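Local coordinates for thermotoga maritima TmcAL (PDB 5Y0T), which belongs to the HIGH nucleotidyl transferase family of the HUP clan and binds adenosine-5'-rp-alpha-thio-triphosphate, at residues G16-Y19 / H20-A24; S209-A212 / I213-L216; M238-N242 / E243-P247; P247-L250 / E251-G254. All coordinates share one frame; numbering follows the deposited sequence.

Contact 1. Residues G16-Y19 / H20-A24. With TAT (adenosine-5'-rp-alpha-thio-triphosphate), chain E.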
loop_
_atom_site.group_PDB
_atom_site.type_symbol
_atom_site.label_atom_id
_atom_site.label_comp_id
_atom_site.label_asym_id
_atom_site.label_seq_id
_atom_site.Cartn_x
_atom_site.Cartn_y
_atom_site.Cartn_z
ATOM N N GLY A 16 -1.922 -21.028 -29.886
ATOM C CA GLY A 16 -3.170 -20.429 -30.326
ATOM C C GLY A 16 -2.932 -19.026 -30.840
ATOM O O GLY A 16 -3.524 -18.588 -31.831
ATOM N N HIS A 17 -2.058 -18.301 -30.155
ATOM C CA HIS A 17 -1.719 -16.952 -30.582
ATOM C C HIS A 17 -0.986 -16.959 -31.919
ATOM O O HIS A 17 -1.193 -16.077 -32.747
ATOM C CB HIS A 17 -0.864 -16.271 -29.527
ATOM C CG HIS A 17 -1.586 -16.014 -28.246
ATOM N ND1 HIS A 17 -1.008 -16.228 -27.010
ATOM C CD2 HIS A 17 -2.837 -15.557 -28.004
ATOM C CE1 HIS A 17 -1.871 -15.909 -26.064
ATOM N NE2 HIS A 17 -2.990 -15.500 -26.638
ATOM N N LEU A 18 -0.118 -17.944 -32.127
ATOM C CA LEU A 18 0.599 -18.039 -33.393
ATOM C C LEU A 18 -0.414 -18.316 -34.512
ATOM O O LEU A 18 -0.324 -17.775 -35.609
ATOM C CB LEU A 18 1.665 -19.143 -33.349
ATOM C CG LEU A 18 2.458 -19.293 -34.662
ATOM C CD1 LEU A 18 3.078 -17.958 -35.078
ATOM C CD2 LEU A 18 3.525 -20.373 -34.569
ATOM N N TYR A 19 -1.376 -19.172 -34.200
ATOM C CA TYR A 19 -2.437 -19.550 -35.125
ATOM C C TYR A 19 -3.238 -18.335 -35.575
ATOM O O TYR A 19 -3.448 -18.144 -36.770
ATOM C CB TYR A 19 -3.332 -20.575 -34.446
ATOM C CG TYR A 19 -4.358 -21.264 -35.319
ATOM C CD1 TYR A 19 -3.989 -22.261 -36.216
ATOM C CD2 TYR A 19 -5.704 -20.954 -35.194
ATOM C CE1 TYR A 19 -4.934 -22.918 -36.981
ATOM C CE2 TYR A 19 -6.666 -21.616 -35.950
ATOM C CZ TYR A 19 -6.273 -22.588 -36.844
ATOM O OH TYR A 19 -7.234 -23.242 -37.584
ATOM N N HIS A 20 -3.666 -17.517 -34.615
ATOM C CA HIS A 20 -4.374 -16.269 -34.898
ATOM C C HIS A 20 -3.550 -15.316 -35.756
ATOM O O HIS A 20 -4.024 -14.761 -36.746
ATOM C CB HIS A 20 -4.745 -15.551 -33.591
ATOM C CG HIS A 20 -5.138 -14.114 -33.781
ATOM N ND1 HIS A 20 -4.285 -13.064 -33.512
ATOM C CD2 HIS A 20 -6.285 -13.557 -34.241
ATOM C CE1 HIS A 20 -4.894 -11.923 -33.785
ATOM N NE2 HIS A 20 -6.105 -12.195 -34.243
ATOM N N LEU A 21 -2.306 -15.112 -35.354
ATOM C CA LEU A 21 -1.478 -14.099 -35.994
ATOM C C LEU A 21 -1.184 -14.496 -37.427
ATOM O O LEU A 21 -1.239 -13.677 -38.333
ATOM C CB LEU A 21 -0.176 -13.901 -35.222
ATOM C CG LEU A 21 0.712 -12.777 -35.744
ATOM C CD1 LEU A 21 -0.050 -11.450 -35.751
ATOM C CD2 LEU A 21 1.958 -12.699 -34.882
ATOM N N THR A 22 -0.876 -15.769 -37.624
ATOM C CA THR A 22 -0.601 -16.274 -38.956
ATOM C C THR A 22 -1.862 -16.222 -39.820
ATOM O O THR A 22 -1.819 -15.818 -40.986
ATOM C CB THR A 22 -0.063 -17.720 -38.896
ATOM O OG1 THR A 22 1.182 -17.736 -38.184
ATOM C CG2 THR A 22 0.167 -18.264 -40.292
ATOM N N SER A 23 -2.988 -16.623 -39.247
ATOM C CA SER A 23 -4.262 -16.580 -39.988
ATOM C C SER A 23 -4.613 -15.158 -40.426
ATOM O O SER A 23 -5.029 -14.899 -41.574
ATOM C CB SER A 23 -5.403 -17.146 -39.132
ATOM O OG SER A 23 -5.287 -18.553 -38.997
ATOM N N ALA A 24 -4.451 -14.237 -39.497
ATOM C CA ALA A 24 -4.774 -12.845 -39.740
ATOM C C ALA A 24 -3.940 -12.285 -40.874
ATOM O O ALA A 24 -4.457 -11.579 -41.736
ATOM C CB ALA A 24 -4.536 -12.020 -38.458
HETATM N N1 TAT E . -7.298 -19.962 -31.901
HETATM C C2 TAT E . -7.447 -18.843 -32.634
HETATM N N3 TAT E . -7.204 -17.608 -32.161
HETATM C C4 TAT E . -6.783 -17.430 -30.886
HETATM C C5 TAT E . -6.578 -18.601 -30.028
HETATM C C6 TAT E . -6.875 -19.926 -30.621
HETATM N N6 TAT E . -6.719 -21.063 -29.902
HETATM N N7 TAT E . -6.152 -18.140 -28.833
HETATM C C8 TAT E . -6.077 -16.786 -28.915
HETATM N N9 TAT E . -6.454 -16.370 -30.141
HETATM P PA TAT E . -4.990 -12.691 -26.378
HETATM P PB TAT E . -6.836 -14.685 -25.258
HETATM P PG TAT E . -6.699 -17.294 -24.021
HETATM C "C1'" TAT E . -6.520 -14.965 -30.601
HETATM O O1A TAT E . -5.778 -18.456 -24.354
HETATM O O1B TAT E . -7.516 -14.207 -24.011
HETATM S S1G TAT E . -6.199 -11.173 -26.244
HETATM C "C2'" TAT E . -7.463 -14.167 -29.703
HETATM O "O2'" TAT E . -8.834 -14.395 -30.031
HETATM O O2A TAT E . -3.517 -12.456 -26.089
HETATM O O2B TAT E . -7.622 -14.759 -26.542
HETATM O O2G TAT E . -6.519 -16.794 -22.601
HETATM C "C3'" TAT E . -7.005 -12.749 -29.962
HETATM O "O3'" TAT E . -7.628 -12.210 -31.143
HETATM O O3A TAT E . -5.429 -13.912 -25.416
HETATM O O3B TAT E . -6.138 -16.121 -24.979
HETATM O O3G TAT E . -8.146 -17.452 -24.423
HETATM C "C4'" TAT E . -5.509 -12.916 -30.213
HETATM O "O4'" TAT E . -5.266 -14.301 -30.484
HETATM C "C5'" TAT E . -4.676 -12.505 -28.994
HETATM O "O5'" TAT E . -5.115 -13.272 -27.872
HETATM O O HOH W 1 -1.926 -13.450 -32.093
#
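Tyr19 O is gripped twice by Ser23: the backbone N and the hydroxyl OG, the latter at 2.9 Å, reach it from opposite faces of the carbonyl plane. Ser23 OG can do so because it sits beside its own backbone N (chi1 -72°), folded back along helix 15-28. One residue earlier, Leu18 reaches along the helix with CD1, which lies 3.6 Å from Thr22 OG1. A water joins the two turns, donating to His17 O and lying in the plane of the His20 ring, 2.8 Å from His20 ND1. The two histidines treat adenosine-5'-rp-alpha-thio-triphosphate differently. The edge of the His17 ring meets O3A of the ligand, NE2 donating to it over 3.2 Å, while ND1 is hydrogen-bonded to His14 N. His20, with CG anti to its backbone N (chi1 165°), lays one ring face against the ribose, CG being 3.3 Å from ligand O4'; its NE2 is hydrogen-bonded to Val100 O. The Tyr19 ring meets the adenine by its edge, CD2 to ligand C2 at 3.7 Å. In the beta-alpha-beta unit of strands 3-8 and 32-38, Gly16 and His17 complete the HIGH-type signature begun at His14, His20 following one turn on, as in the HUP-clan nucleotide-binding fold.

Contact 2. Residues S209-A212 / I213-L216. With TAT (adenosine-5'-rp-alpha-thio-triphosphate), chain E.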
loop_
_atom_site.group_PDB
_atom_site.type_symbol
_atom_site.label_atom_id
_atom_site.label_comp_id
_atom_site.label_asym_id
_atom_site.label_seq_id
_atom_site.Cartn_x
_atom_site.Cartn_y
_atom_site.Cartn_z
ATOM N N SER A 209 -5.241 -23.030 -23.315
ATOM C CA SER A 209 -5.486 -21.631 -23.016
ATOM C C SER A 209 -4.302 -21.032 -22.263
ATOM O O SER A 209 -3.572 -21.746 -21.564
ATOM C CB SER A 209 -6.757 -21.485 -22.178
ATOM O OG SER A 209 -6.517 -21.956 -20.859
ATOM N N ALA A 210 -4.141 -19.720 -22.373
ATOM C CA ALA A 210 -3.106 -19.015 -21.633
ATOM C C ALA A 210 -3.206 -19.301 -20.129
ATOM O O ALA A 210 -2.189 -19.442 -19.448
ATOM C CB ALA A 210 -3.200 -17.490 -21.910
ATOM N N THR A 211 -4.428 -19.423 -19.613
ATOM C CA THR A 211 -4.597 -19.668 -18.175
ATOM C C THR A 211 -4.178 -21.097 -17.814
ATOM O O THR A 211 -3.518 -21.320 -16.801
ATOM C CB THR A 211 -6.056 -19.408 -17.715
ATOM O OG1 THR A 211 -6.384 -18.025 -17.924
ATOM C CG2 THR A 211 -6.225 -19.734 -16.242
ATOM N N ALA A 212 -4.524 -22.067 -18.651
ATOM C CA ALA A 212 -4.065 -23.434 -18.404
ATOM C C ALA A 212 -2.529 -23.488 -18.401
ATOM O O ALA A 212 -1.923 -24.156 -17.566
ATOM C CB ALA A 212 -4.638 -24.398 -19.445
ATOM N N ILE A 213 -1.906 -22.767 -19.325
ATOM C CA ILE A 213 -0.451 -22.819 -19.453
ATOM C C ILE A 213 0.229 -22.193 -18.244
ATOM O O ILE A 213 1.240 -22.705 -17.750
ATOM C CB ILE A 213 0.015 -22.136 -20.753
ATOM C CG1 ILE A 213 -0.511 -22.929 -21.954
ATOM C CG2 ILE A 213 1.547 -22.054 -20.818
ATOM C CD1 ILE A 213 -0.408 -22.149 -23.249
ATOM N N ARG A 214 -0.335 -21.100 -17.748
ATOM C CA ARG A 214 0.192 -20.501 -16.532
ATOM C C ARG A 214 0.065 -21.485 -15.368
ATOM O O ARG A 214 0.933 -21.543 -14.502
ATOM C CB ARG A 214 -0.522 -19.181 -16.222
ATOM C CG ARG A 214 -0.185 -18.067 -17.219
ATOM C CD ARG A 214 -0.577 -16.675 -16.689
ATOM N NE ARG A 214 -1.988 -16.609 -16.300
ATOM C CZ ARG A 214 -3.000 -16.395 -17.140
ATOM N NH1 ARG A 214 -2.777 -16.237 -18.434
ATOM N NH2 ARG A 214 -4.243 -16.348 -16.680
ATOM N N ASN A 215 -1.000 -22.282 -15.348
ATOM C CA ASN A 215 -1.140 -23.275 -14.287
ATOM C C ASN A 215 -0.144 -24.416 -14.446
ATOM O O ASN A 215 0.320 -24.989 -13.453
ATOM C CB ASN A 215 -2.571 -23.831 -14.236
ATOM C CG ASN A 215 -3.539 -22.860 -13.594
ATOM O OD1 ASN A 215 -3.123 -21.923 -12.912
ATOM N ND2 ASN A 215 -4.832 -23.078 -13.800
ATOM N N LEU A 216 0.184 -24.749 -15.693
ATOM C CA LEU A 216 1.233 -25.730 -15.948
ATOM C C LEU A 216 2.573 -25.232 -15.404
ATOM O O LEU A 216 3.334 -26.006 -14.826
ATOM C CB LEU A 216 1.349 -26.037 -17.444
ATOM C CG LEU A 216 0.224 -26.851 -18.090
ATOM C CD1 LEU A 216 0.417 -26.900 -19.592
ATOM C CD2 LEU A 216 0.148 -28.270 -17.512
HETATM N N1 TAT E . -7.298 -19.962 -31.901
HETATM C C2 TAT E . -7.447 -18.843 -32.634
HETATM N N3 TAT E . -7.204 -17.608 -32.161
HETATM C C4 TAT E . -6.783 -17.430 -30.886
HETATM C C5 TAT E . -6.578 -18.601 -30.028
HETATM C C6 TAT E . -6.875 -19.926 -30.621
HETATM N N6 TAT E . -6.719 -21.063 -29.902
HETATM N N7 TAT E . -6.152 -18.140 -28.833
HETATM C C8 TAT E . -6.077 -16.786 -28.915
HETATM N N9 TAT E . -6.454 -16.370 -30.141
HETATM P PA TAT E . -4.990 -12.691 -26.378
HETATM P PB TAT E . -6.836 -14.685 -25.258
HETATM P PG TAT E . -6.699 -17.294 -24.021
HETATM C "C1'" TAT E . -6.520 -14.965 -30.601
HETATM O O1A TAT E . -5.778 -18.456 -24.354
HETATM O O1B TAT E . -7.516 -14.207 -24.011
HETATM S S1G TAT E . -6.199 -11.173 -26.244
HETATM C "C2'" TAT E . -7.463 -14.167 -29.703
HETATM O "O2'" TAT E . -8.834 -14.395 -30.031
HETATM O O2A TAT E . -3.517 -12.456 -26.089
HETATM O O2B TAT E . -7.622 -14.759 -26.542
HETATM O O2G TAT E . -6.519 -16.794 -22.601
HETATM C "C3'" TAT E . -7.005 -12.749 -29.962
HETATM O "O3'" TAT E . -7.628 -12.210 -31.143
HETATM O O3A TAT E . -5.429 -13.912 -25.416
HETATM O O3B TAT E . -6.138 -16.121 -24.979
HETATM O O3G TAT E . -8.146 -17.452 -24.423
HETATM C "C4'" TAT E . -5.509 -12.916 -30.213
HETATM O "O4'" TAT E . -5.266 -14.301 -30.484
HETATM C "C5'" TAT E . -4.676 -12.505 -28.994
HETATM O "O5'" TAT E . -5.115 -13.272 -27.872
#
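Four consecutive i to i+4 hydrogen bonds, from Ile213 N to Ser209 O through to Leu216 N to Ala212 O, wind 209-216 into the first turns of helix 210-218. Among the side chains, Arg214 runs back along the helix toward Thr211. Its chain bends at chi3 (-55°) and brings one guanidinium face over the backbone, with Thr211 CA 3.5 Å above that plane. Thr211 OG1 lies 3.0 Å from Arg214 NH2. Arg214 NH2 forms a salt bridge with Glu46, and NH1 is hydrogen-bonded to Asn11 O; these two outside partners probably hold the group's rotation. Ser209 is the N-cap: OG lies between the backbone N and the carbonyl carbon (chi1 72°) and accepts from Ala212 N at 3.0 Å. The same helix start serves the ligand, for Ala210 N donates to O1A of adenosine-5'-rp-alpha-thio-triphosphate at 2.9 Å in a nearly straight bond (170°), and Ala210 CB touches ligand O2G at 3.5 Å. A terminal phosphate at a helix N-terminus is probably favoured by the helix dipole. Ile213 folds CG1 back to within 3.3 Å of Ser209 O, and its side chain packs on His14 and on Ser228 of helix 222-228.

Contact 3. Residues M238-N242 / E243-P247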
loop_
_atom_site.group_PDB
_atom_site.type_symbol
_atom_site.label_atom_id
_atom_site.label_comp_id
_atom_site.label_asym_id
_atom_site.label_seq_id
_atom_site.Cartn_x
_atom_site.Cartn_y
_atom_site.Cartn_z
ATOM N N MET A 238 11.998 -19.021 -20.697
ATOM C CA MET A 238 13.120 -19.607 -19.957
ATOM C C MET A 238 14.193 -18.570 -19.611
ATOM O O MET A 238 14.771 -18.604 -18.512
ATOM C CB MET A 238 13.743 -20.752 -20.758
ATOM C CG MET A 238 12.859 -21.986 -20.860
ATOM S SD MET A 238 12.553 -22.761 -19.259
ATOM C CE MET A 238 10.839 -22.345 -18.969
ATOM N N ARG A 239 14.457 -17.660 -20.546
ATOM C CA ARG A 239 15.410 -16.570 -20.323
ATOM C C ARG A 239 15.027 -15.747 -19.101
ATOM O O ARG A 239 15.870 -15.439 -18.248
ATOM C CB ARG A 239 15.488 -15.647 -21.548
ATOM C CG ARG A 239 16.492 -14.493 -21.389
ATOM C CD ARG A 239 16.327 -13.440 -22.476
ATOM N NE ARG A 239 15.207 -12.546 -22.197
ATOM C CZ ARG A 239 14.681 -11.702 -23.078
ATOM N NH1 ARG A 239 15.165 -11.649 -24.313
ATOM N NH2 ARG A 239 13.666 -10.917 -22.726
ATOM N N GLU A 240 13.752 -15.380 -19.016
ATOM C CA GLU A 240 13.297 -14.548 -17.911
ATOM C C GLU A 240 13.350 -15.325 -16.600
ATOM O O GLU A 240 13.699 -14.775 -15.552
ATOM C CB GLU A 240 11.876 -14.026 -18.165
ATOM C CG GLU A 240 11.765 -13.135 -19.389
ATOM C CD GLU A 240 12.599 -11.882 -19.251
ATOM O OE1 GLU A 240 12.242 -11.059 -18.387
ATOM O OE2 GLU A 240 13.614 -11.727 -19.985
ATOM N N ILE A 241 13.002 -16.603 -16.652
ATOM C CA ILE A 241 13.042 -17.425 -15.454
ATOM C C ILE A 241 14.497 -17.627 -14.991
ATOM O O ILE A 241 14.787 -17.512 -13.798
ATOM C CB ILE A 241 12.347 -18.777 -15.691
ATOM C CG1 ILE A 241 10.849 -18.544 -15.945
ATOM C CG2 ILE A 241 12.574 -19.739 -14.509
ATOM C CD1 ILE A 241 10.075 -19.806 -16.234
ATOM N N ASN A 242 15.406 -17.886 -15.934
ATOM C CA ASN A 242 16.834 -18.029 -15.622
ATOM C C ASN A 242 17.461 -16.815 -14.964
ATOM O O ASN A 242 18.435 -16.953 -14.221
ATOM C CB ASN A 242 17.637 -18.339 -16.883
ATOM C CG ASN A 242 17.346 -19.703 -17.426
ATOM O OD1 ASN A 242 16.818 -20.557 -16.714
ATOM N ND2 ASN A 242 17.689 -19.925 -18.694
ATOM N N GLU A 243 16.948 -15.625 -15.278
ATOM C CA GLU A 243 17.483 -14.393 -14.695
ATOM C C GLU A 243 16.688 -13.895 -13.491
ATOM O O GLU A 243 17.008 -12.852 -12.934
ATOM C CB GLU A 243 17.545 -13.293 -15.752
ATOM C CG GLU A 243 18.544 -13.590 -16.867
ATOM C CD GLU A 243 18.709 -12.431 -17.830
ATOM O OE1 GLU A 243 18.793 -11.264 -17.381
ATOM O OE2 GLU A 243 18.745 -12.689 -19.045
ATOM N N GLY A 244 15.639 -14.624 -13.114
ATOM C CA GLY A 244 14.855 -14.301 -11.933
ATOM C C GLY A 244 13.828 -13.204 -12.159
ATOM O O GLY A 244 13.419 -12.527 -11.222
ATOM N N ARG A 245 13.462 -12.985 -13.416
ATOM C CA ARG A 245 12.407 -12.038 -13.762
ATOM C C ARG A 245 11.072 -12.734 -14.046
ATOM O O ARG A 245 10.131 -12.122 -14.532
ATOM C CB ARG A 245 12.836 -11.161 -14.941
ATOM C CG ARG A 245 13.910 -10.122 -14.543
ATOM C CD ARG A 245 14.103 -9.059 -15.636
ATOM N NE ARG A 245 14.422 -9.717 -16.890
ATOM C CZ ARG A 245 15.644 -10.053 -17.274
ATOM N NH1 ARG A 245 16.703 -9.751 -16.511
ATOM N NH2 ARG A 245 15.802 -10.698 -18.425
ATOM N N GLY A 246 11.013 -14.036 -13.814
ATOM C CA GLY A 246 9.736 -14.727 -13.888
ATOM C C GLY A 246 9.834 -16.106 -13.275
ATOM O O GLY A 246 10.914 -16.530 -12.903
ATOM N N PRO A 247 8.700 -16.812 -13.156
ATOM C CA PRO A 247 7.370 -16.322 -13.508
ATOM C C PRO A 247 6.864 -15.401 -12.420
ATOM O O PRO A 247 7.343 -15.484 -11.296
ATOM C CB PRO A 247 6.528 -17.601 -13.592
ATOM C CG PRO A 247 7.185 -18.526 -12.594
ATOM C CD PRO A 247 8.674 -18.189 -12.627
HETATM O O HOH W 2 9.739 -10.940 -17.110
#
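Glu240 and Arg245 are joined by a two-pronged salt bridge at the end of helix 231-242. Arg245 presents the side of its guanidinium, NE to Glu240 OE1 at 3.0 Å and NH2 to Glu240 OE2 at 2.9 Å, yet the two planes are turned 48° apart. NE meets OE1 on the syn side but well out of the carboxylate plane, and NH2 likewise comes to OE2 from above it. A bend at chi2 (-62°) curls Glu240 back to this position. Its OE2 also takes both NE and NH2 of Arg239, so three N-H groups converge on one oxygen; Arg245 NH1 reaches onward to Glu243 OE1 at 2.7 Å. Charges alternate along the series Arg239, Glu240, Arg245, Glu243, with Glu240 between the two arginines, where it probably offsets the proximity of Arg239 NE and Arg245 NH2. Water adds a further link, donating to Glu240 OE1 and Arg245 O.

Backbone bonds close the helix in a Schellman motif. Gly244 has positive phi (81°), Arg245 N donates to Glu240 O at 2.8 Å, and Gly244 N reaches Ile241 O from above the carbonyl plane. A CA-H...O contact joins Ile241 CA to Gly246 O at 3.4 Å. The apolar contact is between Ile241 CG1 and CD of Pro247, 4.0 Å apart; Pro247 follows a cis peptide bond.

Arg239 NH1 pairs with Glu57 of helix 52-61, where Ala54 also packs on Arg239 and Glu240; Ile241 rests on Trp222 of helix 222-228, and Gly244 shares a backbone hydrogen bond with Ser404.

Contact 4. Residues P247-L250 / E251-G254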
loop_
_atom_site.group_PDB
_atom_site.type_symbol
_atom_site.label_atom_id
_atom_site.label_comp_id
_atom_site.label_asym_id
_atom_site.label_seq_id
_atom_site.Cartn_x
_atom_site.Cartn_y
_atom_site.Cartn_z
ATOM N N PRO A 247 8.700 -16.812 -13.156
ATOM C CA PRO A 247 7.370 -16.322 -13.508
ATOM C C PRO A 247 6.864 -15.401 -12.420
ATOM O O PRO A 247 7.343 -15.484 -11.296
ATOM C CB PRO A 247 6.528 -17.601 -13.592
ATOM C CG PRO A 247 7.185 -18.526 -12.594
ATOM C CD PRO A 247 8.674 -18.189 -12.627
ATOM N N VAL A 248 5.936 -14.519 -12.757
ATOM C CA VAL A 248 5.284 -13.680 -11.762
ATOM C C VAL A 248 3.820 -14.094 -11.698
ATOM O O VAL A 248 3.141 -14.117 -12.729
ATOM C CB VAL A 248 5.389 -12.180 -12.109
ATOM C CG1 VAL A 248 4.590 -11.339 -11.095
ATOM C CG2 VAL A 248 6.862 -11.737 -12.151
ATOM N N PHE A 249 3.333 -14.441 -10.506
ATOM C CA PHE A 249 1.942 -14.894 -10.361
ATOM C C PHE A 249 1.165 -13.963 -9.438
ATOM O O PHE A 249 1.747 -13.294 -8.586
ATOM C CB PHE A 249 1.865 -16.326 -9.813
ATOM C CG PHE A 249 2.444 -17.377 -10.727
ATOM C CD1 PHE A 249 1.898 -17.606 -11.982
ATOM C CD2 PHE A 249 3.526 -18.150 -10.321
ATOM C CE1 PHE A 249 2.423 -18.584 -12.820
ATOM C CE2 PHE A 249 4.059 -19.125 -11.153
ATOM C CZ PHE A 249 3.501 -19.340 -12.412
ATOM N N LEU A 250 -0.151 -13.921 -9.606
ATOM C CA LEU A 250 -0.988 -13.069 -8.760
ATOM C C LEU A 250 -0.801 -13.383 -7.285
ATOM O O LEU A 250 -0.796 -12.487 -6.442
ATOM C CB LEU A 250 -2.457 -13.230 -9.128
ATOM C CG LEU A 250 -3.418 -12.353 -8.329
ATOM C CD1 LEU A 250 -3.093 -10.896 -8.515
ATOM C CD2 LEU A 250 -4.843 -12.654 -8.768
ATOM N N GLU A 251 -0.627 -14.656 -6.967
ATOM C CA GLU A 251 -0.526 -15.035 -5.564
ATOM C C GLU A 251 0.752 -14.456 -4.936
ATOM O O GLU A 251 0.793 -14.224 -3.718
ATOM C CB GLU A 251 -0.594 -16.561 -5.407
ATOM C CG GLU A 251 0.479 -17.331 -6.147
ATOM C CD GLU A 251 0.004 -17.912 -7.469
ATOM O OE1 GLU A 251 -0.882 -17.311 -8.123
ATOM O OE2 GLU A 251 0.534 -18.979 -7.851
ATOM N N ASN A 252 1.769 -14.171 -5.754
ATOM C CA ASN A 252 2.970 -13.488 -5.255
ATOM C C ASN A 252 2.638 -12.068 -4.770
ATOM O O ASN A 252 3.316 -11.524 -3.895
ATOM C CB ASN A 252 4.079 -13.405 -6.330
ATOM C CG ASN A 252 4.443 -14.767 -6.921
ATOM O OD1 ASN A 252 4.671 -14.888 -8.121
ATOM N ND2 ASN A 252 4.504 -15.789 -6.080
ATOM N N MET A 253 1.604 -11.470 -5.350
ATOM C CA MET A 253 1.177 -10.128 -4.952
ATOM C C MET A 253 0.080 -10.139 -3.890
ATOM O O MET A 253 -0.378 -9.085 -3.450
ATOM C CB MET A 253 0.666 -9.352 -6.157
ATOM C CG MET A 253 1.721 -9.095 -7.197
ATOM S SD MET A 253 1.028 -8.463 -8.728
ATOM C CE MET A 253 2.575 -8.174 -9.591
ATOM N N GLY A 254 -0.366 -11.329 -3.515
ATOM C CA GLY A 254 -1.555 -11.453 -2.694
ATOM C C GLY A 254 -1.425 -10.802 -1.323
ATOM O O GLY A 254 -2.326 -10.078 -0.884
HETATM O O HOH W 3 6.865 -16.314 -8.786
#
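Phe249 and Asn252 form a local side-chain-to-backbone contact in the loop between helices 231-242 and 254-261, where the chain turns toward the second helix. Asn252 OD1 accepts from Phe249 N at 2.8 Å; the donor stands above the amide carbonyl plane, not on a lone pair, although the N-H itself points well at the oxygen (158°). In return Asn252 N donates to Phe249 O at 3.0 Å, so the two residues hold each other by a reciprocal pair of bonds. Asn252 CG lies beside its own backbone N (chi1 -54°), which carries OD1 back toward Phe249. A water donates to both Asn252 OD1 and Pro247 O, giving the amide oxygen a second donor and extending the link back to Pro247.

The Phe249 ring and the Glu251 carboxylate lie side by side and point the same way, their planes only 11° apart. Glu251 OE1 comes within 3.4 Å of Phe249 CB, and OE2 within 3.8 Å of Phe249 CG; the charged end is paired through OE1 with Arg218 of helix 210-218, on which the phenyl ring also packs. The hydrogen bonds Asn252 N to Phe249 O, Met253 N to Leu250 O and Gly254 N to Glu251 O make successive i to i+3 turns that lead into helix 254-261. The extended Met253 chain brings CE to 4.0 Å from Val248 CG1, both side chains resting on Tyr398 of helix 381-399.

Asn252 OD1 thus takes two donors and the Glu251 carboxylate has Arg218 as partner, a salt bridge that probably helps keep the carboxylate along the ring.

From the N terminus, contact 1 comes first, two turns of helix 15-28 between strands 3-8 and 32-38. Contact 2 follows later at the start of helix 210-218; its nearest atoms are about 5 Å from contact 1 without touching, but both bind the same ligand, one at nucleoside and phosphates, the other at the far phosphate end. Contact 3 ends helix 231-242, and contact 4 continues from the shared Pro247 to helix 254-261. Contacts 1 and 2 are turns within helices; contacts 3 and 4 shape the loop between helices 231-242 and 254-261; all run in series, with none nested or crossed. Phe249 CE1 packs on Arg214 O at 3.7 Å, tying contact 4 to contact 2.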